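Local coordinates for protein (GYP1P) (Saccharomyces cerevisiae, PDB 1FKM) that speeds up GTP hydrolysis by Ypt/Rab GTPases such as YPT1 and YPT7, lending an arginine and a glutamine finger from its TBC-type GAP domain, at residues 129-132 with 133-136; 88-91 with 92-96. All coordinates share one frame; numbering follows the deposited sequence.

Interaction 1 (129-132 with 133-136); sequences YVQG and INDL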
ATOM      1  N   TYR A 129       5.956 -13.877  -9.107  1.00 26.61           N
ATOM      2  CA  TYR A 129       5.549 -13.484  -7.768  1.00 26.46           C
ATOM      3  C   TYR A 129       6.801 -13.088  -6.991  1.00 26.30           C
ATOM      4  O   TYR A 129       7.816 -13.781  -7.042  1.00 25.78           O
ATOM      5  CB  TYR A 129       4.845 -14.627  -7.036  1.00 27.49           C
ATOM      6  CG  TYR A 129       4.667 -14.329  -5.565  1.00 28.06           C
ATOM      7  CD1 TYR A 129       3.817 -13.305  -5.143  1.00 28.75           C
ATOM      8  CD2 TYR A 129       5.396 -15.021  -4.601  1.00 29.14           C
ATOM      9  CE1 TYR A 129       3.702 -12.975  -3.799  1.00 30.27           C
ATOM     10  CE2 TYR A 129       5.289 -14.700  -3.253  1.00 30.18           C
ATOM     11  CZ  TYR A 129       4.438 -13.673  -2.859  1.00 30.38           C
ATOM     12  OH  TYR A 129       4.321 -13.343  -1.526  1.00 34.30           O
ATOM     13  N   VAL A 130       6.730 -11.970  -6.278  1.00 22.69           N
ATOM     14  CA  VAL A 130       7.864 -11.507  -5.495  1.00 23.01           C
ATOM     15  C   VAL A 130       7.395 -11.207  -4.085  1.00 22.58           C
ATOM     16  O   VAL A 130       6.406 -10.499  -3.889  1.00 21.04           O
ATOM     17  CB  VAL A 130       8.483 -10.228  -6.097  1.00 32.80           C
ATOM     18  CG1 VAL A 130       9.729  -9.827  -5.307  1.00 33.78           C
ATOM     19  CG2 VAL A 130       8.821 -10.459  -7.558  1.00 35.96           C
ATOM     20  N   GLN A 131       8.100 -11.759  -3.103  1.00 26.43           N
ATOM     21  CA  GLN A 131       7.749 -11.543  -1.708  1.00 29.45           C
ATOM     22  C   GLN A 131       7.742 -10.037  -1.476  1.00 29.22           C
ATOM     23  O   GLN A 131       8.695  -9.332  -1.833  1.00 27.68           O
ATOM     24  CB  GLN A 131       8.763 -12.235  -0.793  1.00 46.54           C
ATOM     25  CG  GLN A 131       8.328 -12.315   0.660  1.00 53.80           C
ATOM     26  CD  GLN A 131       9.165 -13.291   1.464  1.00 57.80           C
ATOM     27  OE1 GLN A 131      10.371 -13.103   1.634  1.00 59.25           O
ATOM     28  NE2 GLN A 131       8.526 -14.347   1.959  1.00 59.48           N
ATOM     29  N   GLY A 132       6.655  -9.553  -0.887  1.00 28.53           N
ATOM     30  CA  GLY A 132       6.502  -8.134  -0.647  1.00 26.81           C
ATOM     31  C   GLY A 132       5.199  -7.689  -1.286  1.00 26.87           C
ATOM     32  O   GLY A 132       4.494  -6.829  -0.755  1.00 25.41           O
ATOM     33  N   ILE A 133       4.873  -8.282  -2.433  1.00 22.46           N
ATOM     34  CA  ILE A 133       3.635  -7.947  -3.130  1.00 22.83           C
ATOM     35  C   ILE A 133       2.451  -8.466  -2.320  1.00 21.08           C
ATOM     36  O   ILE A 133       1.347  -7.915  -2.387  1.00 22.23           O
ATOM     37  CB  ILE A 133       3.597  -8.569  -4.536  1.00 28.17           C
ATOM     38  CG1 ILE A 133       4.776  -8.052  -5.365  1.00 30.65           C
ATOM     39  CG2 ILE A 133       2.289  -8.217  -5.222  1.00 29.20           C
ATOM     40  CD1 ILE A 133       4.782  -6.546  -5.548  1.00 34.69           C
ATOM     41  N   ASN A 134       2.683  -9.528  -1.554  1.00 21.71           N
ATOM     42  CA  ASN A 134       1.627 -10.096  -0.715  1.00 22.41           C
ATOM     43  C   ASN A 134       1.259  -9.094   0.377  1.00 23.13           C
ATOM     44  O   ASN A 134       0.130  -9.077   0.864  1.00 23.32           O
ATOM     45  CB  ASN A 134       2.078 -11.422  -0.095  1.00 21.77           C
ATOM     46  CG  ASN A 134       3.348 -11.292   0.722  1.00 23.98           C
ATOM     47  OD1 ASN A 134       4.355 -10.762   0.251  1.00 24.15           O
ATOM     48  ND2 ASN A 134       3.311 -11.789   1.952  1.00 24.25           N
ATOM     49  N   ASP A 135       2.215  -8.255   0.759  1.00 21.96           N
ATOM     50  CA  ASP A 135       1.943  -7.245   1.771  1.00 24.03           C
ATOM     51  C   ASP A 135       1.206  -6.069   1.136  1.00 23.58           C
ATOM     52  O   ASP A 135       0.202  -5.593   1.669  1.00 23.00           O
ATOM     53  CB  ASP A 135       3.247  -6.727   2.391  1.00 30.41           C
ATOM     54  CG  ASP A 135       3.987  -7.792   3.172  1.00 34.07           C
ATOM     55  OD1 ASP A 135       3.416  -8.323   4.148  1.00 34.49           O
ATOM     56  OD2 ASP A 135       5.143  -8.090   2.807  1.00 37.28           O
ATOM     57  N   LEU A 136       1.706  -5.613  -0.012  1.00 20.74           N
ATOM     58  CA  LEU A 136       1.126  -4.460  -0.702  1.00 20.06           C
ATOM     59  C   LEU A 136      -0.326  -4.575  -1.113  1.00 19.20           C
ATOM     60  O   LEU A 136      -1.022  -3.569  -1.218  1.00 20.46           O
ATOM     61  CB  LEU A 136       1.954  -4.104  -1.942  1.00 20.26           C
ATOM     62  CG  LEU A 136       3.366  -3.587  -1.678  1.00 23.37           C
ATOM     63  CD1 LEU A 136       4.023  -3.213  -3.002  1.00 26.40           C
ATOM     64  CD2 LEU A 136       3.310  -2.383  -0.756  1.00 24.13           C
TER
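N134 turns its side-chain amide back to G132 from the first turn of a helix. Its CG stands between the backbone N and the carbonyl carbon (chi1 57°), which brings OD1 to G132 N. G132 N donates to OD1 of N134 at 2.8 Å, in line with the C=O bond (179° at OD1). The hydroxyl of Y129 comes in over the amide face of N134, ring and amide planes 71° apart. OH of Y129 lies 3.1 Å from OD1 of N134, but its strongest polar partner is D93. I133 N returns to V130 O at 3.1 Å, closing the turn. G132 is the N-cap, and its O accepts from L136 N at 3.1 Å. At its backbone angles a CB would jam against the carbonyl O of Q131, so glycine is needed. With an alanine at N134, G132 N would probably lose its acceptor and T97 its amide partner. This turn carries the YxQ motif of TBC domains, with Q131 as the glutamine finger. Y129 packs on helix 83-93 and helix 107-123. I133 and N134 rest on L117 of helix 107-123, and I133 and L136 meet L186 of helix 168-186.

Interaction 2 (88-91 with 92-96); sequences HQIE and IDIPR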
ATOM      1  N   HIS A  88       1.834 -22.460  -6.399  1.00 23.43           N
ATOM      2  CA  HIS A  88       2.328 -23.024  -5.143  1.00 26.14           C
ATOM      3  C   HIS A  88       3.277 -22.076  -4.416  1.00 24.78           C
ATOM      4  O   HIS A  88       3.322 -22.043  -3.192  1.00 23.86           O
ATOM      5  CB  HIS A  88       2.991 -24.376  -5.414  1.00 31.91           C
ATOM      6  CG  HIS A  88       2.010 -25.459  -5.733  1.00 36.26           C
ATOM      7  ND1 HIS A  88       2.291 -26.494  -6.599  1.00 40.48           N
ATOM      8  CD2 HIS A  88       0.742 -25.665  -5.302  1.00 38.60           C
ATOM      9  CE1 HIS A  88       1.239 -27.288  -6.691  1.00 40.63           C
ATOM     10  NE2 HIS A  88       0.285 -26.807  -5.914  1.00 39.85           N
ATOM     11  N   GLN A  89       4.029 -21.294  -5.178  1.00 24.75           N
ATOM     12  CA  GLN A  89       4.952 -20.325  -4.603  1.00 24.80           C
ATOM     13  C   GLN A  89       4.153 -19.283  -3.813  1.00 24.65           C
ATOM     14  O   GLN A  89       4.583 -18.819  -2.755  1.00 23.80           O
ATOM     15  CB  GLN A  89       5.744 -19.665  -5.730  1.00 29.96           C
ATOM     16  CG  GLN A  89       6.485 -18.410  -5.365  1.00 33.31           C
ATOM     17  CD  GLN A  89       7.225 -17.835  -6.564  1.00 35.66           C
ATOM     18  OE1 GLN A  89       6.691 -17.793  -7.671  1.00 37.90           O
ATOM     19  NE2 GLN A  89       8.452 -17.382  -6.345  1.00 38.22           N
ATOM     20  N   ILE A  90       2.981 -18.926  -4.326  1.00 22.07           N
ATOM     21  CA  ILE A  90       2.124 -17.945  -3.658  1.00 23.55           C
ATOM     22  C   ILE A  90       1.429 -18.575  -2.461  1.00 24.54           C
ATOM     23  O   ILE A  90       1.208 -17.928  -1.436  1.00 25.59           O
ATOM     24  CB  ILE A  90       1.067 -17.402  -4.629  1.00 22.63           C
ATOM     25  CG1 ILE A  90       1.760 -16.578  -5.717  1.00 21.77           C
ATOM     26  CG2 ILE A  90       0.037 -16.557  -3.882  1.00 21.85           C
ATOM     27  CD1 ILE A  90       0.846 -16.210  -6.848  1.00 20.85           C
ATOM     28  N   GLU A  91       1.091 -19.848  -2.607  1.00 24.78           N
ATOM     29  CA  GLU A  91       0.423 -20.623  -1.572  1.00 29.16           C
ATOM     30  C   GLU A  91       1.276 -20.660  -0.310  1.00 29.10           C
ATOM     31  O   GLU A  91       0.759 -20.714   0.807  1.00 28.58           O
ATOM     32  CB  GLU A  91       0.195 -22.043  -2.082  1.00 45.95           C
ATOM     33  CG  GLU A  91      -0.464 -22.983  -1.103  1.00 54.17           C
ATOM     34  CD  GLU A  91      -0.413 -24.419  -1.584  1.00 58.06           C
ATOM     35  OE1 GLU A  91      -0.828 -24.673  -2.736  1.00 58.76           O
ATOM     36  OE2 GLU A  91       0.042 -25.289  -0.812  1.00 61.35           O
ATOM     37  N   ILE A  92       2.589 -20.637  -0.499  1.00 27.39           N
ATOM     38  CA  ILE A  92       3.530 -20.664   0.612  1.00 28.70           C
ATOM     39  C   ILE A  92       3.530 -19.363   1.424  1.00 29.91           C
ATOM     40  O   ILE A  92       3.760 -19.383   2.633  1.00 28.36           O
ATOM     41  CB  ILE A  92       4.959 -20.947   0.098  1.00 38.76           C
ATOM     42  CG1 ILE A  92       5.023 -22.371  -0.464  1.00 38.65           C
ATOM     43  CG2 ILE A  92       5.974 -20.757   1.211  1.00 39.35           C
ATOM     44  CD1 ILE A  92       6.340 -22.715  -1.137  1.00 38.83           C
ATOM     45  N   ASP A  93       3.260 -18.238   0.770  1.00 29.42           N
ATOM     46  CA  ASP A  93       3.253 -16.951   1.465  1.00 30.37           C
ATOM     47  C   ASP A  93       1.909 -16.456   1.996  1.00 30.11           C
ATOM     48  O   ASP A  93       1.862 -15.756   3.009  1.00 30.12           O
ATOM     49  CB  ASP A  93       3.855 -15.868   0.567  1.00 42.46           C
ATOM     50  CG  ASP A  93       5.369 -15.904   0.547  1.00 45.16           C
ATOM     51  OD1 ASP A  93       5.955 -16.801   1.191  1.00 45.73           O
ATOM     52  OD2 ASP A  93       5.974 -15.032  -0.112  1.00 46.50           O
ATOM     53  N   ILE A  94       0.817 -16.813   1.329  1.00 27.28           N
ATOM     54  CA  ILE A  94      -0.501 -16.354   1.753  1.00 28.84           C
ATOM     55  C   ILE A  94      -0.834 -16.610   3.228  1.00 30.86           C
ATOM     56  O   ILE A  94      -1.074 -15.665   3.986  1.00 29.65           O
ATOM     57  CB  ILE A  94      -1.613 -16.969   0.870  1.00 34.20           C
ATOM     58  CG1 ILE A  94      -1.500 -16.426  -0.554  1.00 34.37           C
ATOM     59  CG2 ILE A  94      -2.987 -16.646   1.452  1.00 35.24           C
ATOM     60  CD1 ILE A  94      -1.683 -14.924  -0.653  1.00 35.46           C
ATOM     61  N   PRO A  95      -0.852 -17.884   3.654  1.00 34.86           N
ATOM     62  CA  PRO A  95      -1.165 -18.225   5.046  1.00 35.93           C
ATOM     63  C   PRO A  95      -0.276 -17.521   6.067  1.00 35.69           C
ATOM     64  O   PRO A  95      -0.629 -17.424   7.244  1.00 37.02           O
ATOM     65  CB  PRO A  95      -0.978 -19.743   5.079  1.00 45.98           C
ATOM     66  CG  PRO A  95      -1.297 -20.157   3.685  1.00 46.61           C
ATOM     67  CD  PRO A  95      -0.581 -19.105   2.875  1.00 46.20           C
ATOM     68  N   ARG A  96       0.871 -17.027   5.614  1.00 32.14           N
ATOM     69  CA  ARG A  96       1.816 -16.352   6.497  1.00 32.87           C
ATOM     70  C   ARG A  96       1.800 -14.822   6.417  1.00 33.76           C
ATOM     71  O   ARG A  96       2.640 -14.160   7.030  1.00 34.38           O
ATOM     72  CB  ARG A  96       3.232 -16.865   6.212  1.00 37.66           C
ATOM     73  CG  ARG A  96       3.362 -18.386   6.251  1.00 40.77           C
ATOM     74  CD  ARG A  96       4.818 -18.830   6.157  1.00 45.21           C
ATOM     75  NE  ARG A  96       5.442 -18.446   4.892  1.00 48.81           N
ATOM     76  CZ  ARG A  96       6.742 -18.571   4.633  1.00 50.82           C
ATOM     77  NH1 ARG A  96       7.558 -19.069   5.553  1.00 52.17           N
ATOM     78  NH2 ARG A  96       7.226 -18.196   3.457  1.00 51.20           N
TER
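I90 and I94 lie side by side and point the same way, one helical turn apart. I90, D93 and R96 are the fixed positions of the IxxDxxR motif of TBC domains; R96 is the arginine finger. CG2 of I90 meets CG1 of I94 at 3.7 Å. The same CG1 stands beside the backbone N of its own residue (chi1 -67°), which also places it against the I90 carbonyl oxygen. That oxygen takes two backbone N-H groups. I94 N meets I90 O nearly head-on at 3.0 Å, while D93 N makes a weak, bent bond. Two residues earlier, I92 N bonds to H88 O, and CG1 of I92 leans on the same oxygen at 3.2 Å. P95 has no N-H to offer to E91 O. Its ring carbon CD sits there instead, at 2.9 Å from E91 O, a tight fit.

The next shell fixes the isoleucines from outside. I90 and I94 both lie on Q114 of helix 107-123, and I94 also reaches Q110 and L117. The ring of Y129 borders I90 as well.

On another side of the turn, D93 is buried and shared by several partners. Its OD2 is taken up by Y129 OH and, weakly, by Q131 NE2. Its backbone O accepts from R96 N and from T97 OG1. This leaves OD1 to face R96. The arginine chain bends at its third torsion (chi3 -63°), so that NE makes a weak bond to I92 O. D93, with I92 O, is thus likely to steady the finger in this structure of the domain alone. NH2 of R96 meets OD1 of D93 at 2.9 Å in a salt bridge, with the oxygen only 5° out of the guanidinium plane.

Interaction 2 comes first along the chain, at the end of helix 83-93 and in the residues after it. Helix 107-123 then follows, and interaction 1 lies in the loop after it and the start of helix 133-145. The two centres are about 10 Å apart, on the same side of the chain's centre, within the TBC domain. Helix 107-123 supports both. They also touch directly: CD2 of Y129 packs on CG of Q89 at 3.6 Å. Each contributes one finger, and the side chains of R96 and Q131 come within about 4 Å of each other. Two separate pieces of chain thus bring together the two fingers that are supplied in trans to the GTPase.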